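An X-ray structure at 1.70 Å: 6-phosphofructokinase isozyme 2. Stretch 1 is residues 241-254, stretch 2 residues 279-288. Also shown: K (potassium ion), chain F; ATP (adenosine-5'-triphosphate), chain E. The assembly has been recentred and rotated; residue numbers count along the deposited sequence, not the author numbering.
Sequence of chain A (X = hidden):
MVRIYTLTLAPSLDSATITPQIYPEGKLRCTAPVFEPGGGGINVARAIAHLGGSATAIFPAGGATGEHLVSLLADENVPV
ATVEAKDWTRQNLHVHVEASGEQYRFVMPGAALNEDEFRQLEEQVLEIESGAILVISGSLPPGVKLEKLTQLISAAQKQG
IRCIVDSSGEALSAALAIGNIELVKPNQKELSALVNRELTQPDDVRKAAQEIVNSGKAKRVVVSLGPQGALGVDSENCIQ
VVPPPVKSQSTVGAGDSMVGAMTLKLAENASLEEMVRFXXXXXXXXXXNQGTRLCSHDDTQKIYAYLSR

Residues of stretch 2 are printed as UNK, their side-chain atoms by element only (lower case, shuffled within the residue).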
# COMPACT_ATOMS: atom_id res chain seq x y z
N VAL A 241 -17.65 -0.70 -29.99
CA VAL A 241 -17.87 0.71 -29.71
C VAL A 241 -16.87 1.13 -28.64
O VAL A 241 -16.80 0.51 -27.58
CB VAL A 241 -19.30 0.96 -29.23
CG1 VAL A 241 -19.46 2.42 -28.77
CG2 VAL A 241 -20.29 0.63 -30.33
N VAL A 242 -16.11 2.18 -28.93
CA VAL A 242 -15.09 2.68 -28.00
C VAL A 242 -15.54 4.04 -27.46
O VAL A 242 -16.02 4.88 -28.22
CB VAL A 242 -13.74 2.82 -28.73
CG1 VAL A 242 -12.60 3.10 -27.75
CG2 VAL A 242 -13.47 1.55 -29.52
N PRO A 243 -15.40 4.25 -26.14
CA PRO A 243 -15.79 5.53 -25.55
C PRO A 243 -14.87 6.65 -26.03
O PRO A 243 -13.76 6.38 -26.48
CB PRO A 243 -15.56 5.33 -24.05
CG PRO A 243 -15.22 3.90 -23.85
CD PRO A 243 -14.77 3.35 -25.16
N PRO A 244 -15.33 7.90 -25.90
CA PRO A 244 -14.45 9.03 -26.22
C PRO A 244 -13.32 9.12 -25.20
O PRO A 244 -13.43 8.58 -24.10
CB PRO A 244 -15.38 10.24 -26.11
CG PRO A 244 -16.52 9.79 -25.26
CD PRO A 244 -16.69 8.33 -25.55
N PRO A 245 -12.22 9.80 -25.58
CA PRO A 245 -11.03 9.88 -24.72
C PRO A 245 -11.19 10.91 -23.62
O PRO A 245 -10.62 12.00 -23.69
CB PRO A 245 -9.92 10.28 -25.69
CG PRO A 245 -10.61 11.00 -26.80
CD PRO A 245 -11.99 10.39 -26.91
N VAL A 246 -11.98 10.56 -22.61
CA VAL A 246 -12.18 11.38 -21.43
C VAL A 246 -11.73 10.60 -20.21
O VAL A 246 -11.96 9.40 -20.11
CB VAL A 246 -13.66 11.78 -21.26
CG1 VAL A 246 -13.85 12.68 -20.04
CG2 VAL A 246 -14.16 12.47 -22.52
N LYS A 247 -11.07 11.29 -19.27
CA LYS A 247 -10.50 10.63 -18.10
C LYS A 247 -11.56 10.11 -17.13
O LYS A 247 -12.48 10.83 -16.74
CB LYS A 247 -9.57 11.59 -17.36
CG LYS A 247 -8.81 10.95 -16.20
CD LYS A 247 -8.06 12.01 -15.40
CE LYS A 247 -8.66 12.18 -14.02
NZ LYS A 247 -8.39 13.53 -13.44
N SER A 248 -11.41 8.85 -16.74
CA SER A 248 -12.29 8.25 -15.75
C SER A 248 -11.93 8.79 -14.37
O SER A 248 -10.75 8.85 -14.01
CB SER A 248 -12.17 6.73 -15.78
OG SER A 248 -12.72 6.14 -14.62
N GLN A 249 -12.94 9.22 -13.62
CA GLN A 249 -12.74 9.66 -12.24
C GLN A 249 -12.85 8.47 -11.27
O GLN A 249 -12.10 8.37 -10.29
CB GLN A 249 -13.76 10.74 -11.88
CG GLN A 249 -13.58 12.03 -12.66
CD GLN A 249 -12.27 12.73 -12.36
OE1 GLN A 249 -11.64 13.30 -13.25
NE2 GLN A 249 -11.85 12.70 -11.09
N SER A 250 -13.80 7.59 -11.56
CA SER A 250 -14.05 6.41 -10.74
C SER A 250 -14.90 5.40 -11.52
O SER A 250 -15.99 5.73 -11.97
CB SER A 250 -14.77 6.80 -9.44
OG SER A 250 -15.40 5.67 -8.86
N THR A 251 -14.38 4.19 -11.66
CA THR A 251 -15.03 3.18 -12.50
C THR A 251 -16.20 2.45 -11.84
O THR A 251 -16.92 1.71 -12.50
CB THR A 251 -14.01 2.13 -12.98
OG1 THR A 251 -13.33 1.57 -11.85
CG2 THR A 251 -12.99 2.77 -13.90
N VAL A 252 -16.40 2.67 -10.54
CA VAL A 252 -17.50 2.05 -9.82
C VAL A 252 -18.84 2.34 -10.48
O VAL A 252 -19.18 3.49 -10.74
CB VAL A 252 -17.54 2.52 -8.36
CG1 VAL A 252 -18.71 1.87 -7.64
CG2 VAL A 252 -16.24 2.20 -7.66
N GLY A 253 -19.61 1.29 -10.73
CA GLY A 253 -20.94 1.43 -11.28
C GLY A 253 -21.02 1.43 -12.80
O GLY A 253 -22.10 1.57 -13.36
N ALA A 254 -19.88 1.26 -13.47
CA ALA A 254 -19.87 1.29 -14.93
C ALA A 254 -20.68 0.14 -15.52
O ALA A 254 -21.48 0.34 -16.45
CB ALA A 254 -18.45 1.24 -15.45
N UNK A 279 -25.19 1.69 -24.28
CA UNK A 279 -24.54 0.98 -23.18
C UNK A 279 -23.17 1.57 -22.86
O UNK A 279 -22.85 1.82 -21.69
N UNK A 280 -22.35 1.77 -23.88
CA UNK A 280 -21.03 2.37 -23.68
C UNK A 280 -21.17 3.80 -23.15
O UNK A 280 -20.42 4.21 -22.26
c UNK A 280 -19.68 0.92 -25.20
c UNK A 280 -20.17 2.33 -24.96
c UNK A 280 -18.99 3.31 -24.86
N UNK A 281 -22.12 4.55 -23.69
CA UNK A 281 -22.34 5.92 -23.23
C UNK A 281 -22.65 5.97 -21.74
O UNK A 281 -22.09 6.79 -21.01
c UNK A 281 -23.45 6.61 -24.05
N UNK A 282 -23.55 5.10 -21.28
CA UNK A 282 -23.92 5.08 -19.87
C UNK A 282 -22.80 4.53 -18.99
O UNK A 282 -22.54 5.05 -17.90
c UNK A 282 -25.19 4.27 -19.66
N UNK A 283 -22.16 3.45 -19.44
CA UNK A 283 -21.05 2.88 -18.70
C UNK A 283 -19.94 3.91 -18.49
O UNK A 283 -19.43 4.08 -17.38
N UNK A 284 -19.58 4.61 -19.56
CA UNK A 284 -18.51 5.60 -19.48
C UNK A 284 -18.97 6.86 -18.75
O UNK A 284 -18.18 7.51 -18.06
o UNK A 284 -17.37 4.74 -21.44
c UNK A 284 -17.96 5.90 -20.87
N UNK A 285 -20.26 7.20 -18.86
CA UNK A 285 -20.81 8.32 -18.11
C UNK A 285 -20.67 8.04 -16.62
O UNK A 285 -20.35 8.94 -15.84
c UNK A 285 -22.26 8.55 -18.48
N UNK A 286 -20.88 6.79 -16.22
CA UNK A 286 -20.74 6.43 -14.81
C UNK A 286 -19.34 6.75 -14.29
O UNK A 286 -19.18 7.17 -13.15
c UNK A 286 -21.07 4.97 -14.60
N UNK A 287 -18.33 6.54 -15.13
CA UNK A 287 -16.95 6.74 -14.71
C UNK A 287 -16.58 8.20 -14.49
O UNK A 287 -15.53 8.50 -13.92
o UNK A 287 -15.85 6.95 -16.87
c UNK A 287 -16.37 4.72 -16.11
c UNK A 287 -15.94 6.12 -15.71
N UNK A 288 -17.44 9.11 -14.94
CA UNK A 288 -17.15 10.54 -14.79
C UNK A 288 -17.46 11.06 -13.39
O UNK A 288 -16.96 12.11 -12.98
c UNK A 288 -16.21 11.11 -17.59
c UNK A 288 -18.57 11.77 -18.20
c UNK A 288 -17.69 10.95 -17.26
c UNK A 288 -17.94 11.36 -15.81
K K F . -18.59 6.26 -10.43
PG ATP E . -18.29 -3.52 -13.09
O1G ATP E . -19.32 -4.57 -12.85
O2G ATP E . -18.90 -2.24 -12.54
O3G ATP E . -16.98 -3.82 -12.45
PB ATP E . -17.77 -4.44 -15.63
O1B ATP E . -16.37 -5.04 -15.30
O2B ATP E . -18.90 -5.48 -15.72
O3B ATP E . -18.15 -3.26 -14.62
PA ATP E . -16.72 -2.76 -17.72
O1A ATP E . -15.51 -2.56 -16.85
O2A ATP E . -16.38 -3.25 -19.13
O3A ATP E . -17.72 -3.74 -17.05
O5' ATP E . -17.52 -1.36 -17.76
C5' ATP E . -18.59 -1.21 -18.63
C4' ATP E . -18.57 -0.05 -19.51
O4' ATP E . -18.23 1.11 -18.71
C3' ATP E . -17.50 -0.11 -20.51
O3' ATP E . -17.87 -0.83 -21.62
C2' ATP E . -17.24 1.31 -20.79
O2' ATP E . -18.24 1.83 -21.56
C1' ATP E . -17.33 1.92 -19.44
N9 ATP E . -16.03 1.96 -18.78
C8 ATP E . -15.58 1.08 -17.87
N7 ATP E . -14.33 1.48 -17.50
C5 ATP E . -14.01 2.60 -18.18
C6 ATP E . -12.88 3.43 -18.21
N6 ATP E . -11.69 3.14 -17.34
N1 ATP E . -12.89 4.50 -19.03
C2 ATP E . -13.95 4.77 -19.81
N3 ATP E . -15.03 3.99 -19.80
C4 ATP E . -15.09 2.91 -19.00
O HOH W 1 -14.14 8.03 -19.08

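Position 279 has no side-chain atoms, so it is Gly279. It lies in a helix that began earlier in the chain and touches nothing on stretch 1; its O accepts the helical hydrogen bond from N of position 283.

Position 280 carries three carbons, one bearing the other two; its CA-to-CB bond points toward stretch 1, and the fork touches Val241 and Pro243. A beta-branched side chain of just three carbons is valine, Val280. Its CG2 lies 3.9 Å from Val241 CG1 and its CG1 lies 3.9 Å from Pro243 CG, so the short fork fills the space beside two apolar neighbours.

Positions 281 and 282 each have a single side-chain carbon; the first points away from stretch 1 and the second sideways, and neither makes contact with it. They are Ala281 and Ala282, both buried. A methyl group suits such helix positions, being small and free of polar atoms.

Position 283 again lacks side-chain atoms: Gly283. Here the reason is plain, because a CB would come within 2.4 Å of ATP O4', a clash. Gly283 CA also makes a CA-H...O contact with Ala254 O at 3.4 Å.

Position 284 has one carbon followed by one oxygen; its CA-to-CB bond points toward stretch 1, and its oxygen lies against Pro243. This is the pattern of serine, Ser284, whose OG packs 3.2 Å from Pro243 CB. The hydroxyl serves the nucleotide in both senses: Ser284 OG donates to ATP N3 at 3.0 Å and accepts from ATP O2' at 3.0 Å.

Position 285 shows one carbon, out of reach of stretch 1, and is Ala285. Position 286 also has one carbon, but this CB points toward stretch 1 and lies 3.8 Å from Gly253 O and 3.9 Å from Ala254 CA. It is Ala286, whose methyl fits closely against the backbone of the turn from Thr251 to Ala254.

Position 287 has a carbon bearing one oxygen and one carbon, and it touches Ser248 and Ala254; it is threonine, Thr287. Its OG1 donates to Ser284 O at 2.7 Å and accepts from a water, 3.0 Å away, that also donates to Val246 O at 2.8 Å. Its methyl CG2 lies 4.1 Å from Ala254 CB and 3.6 Å from ATP C4, so the two branches meet different surroundings.

Position 288 has four carbons forked at the second. Although its CA-to-CB bond points away, its end reaches Val246. This is leucine, Leu288, long enough to bring CD2 within 3.7 Å of Val246 CG1.

The contact combines apolar packing with backbone pairing. Thr287 O accepts from Gln249 N at 2.7 Å and from Ser250 N at 3.1 Å, while Thr287 CA makes a CA-H...O contact with Ser250 O at 3.1 Å. Potassium joins the stretches too: K is bound by Ser250 O at 3.1 Å, Val252 O at 2.9 Å and Ala286 O at 2.9 Å, with further ligands elsewhere in the structure. Its positive charge gathers carbonyl oxygens that would otherwise repel one another.

Stretch 2 (279-288) GVAAGSAATL
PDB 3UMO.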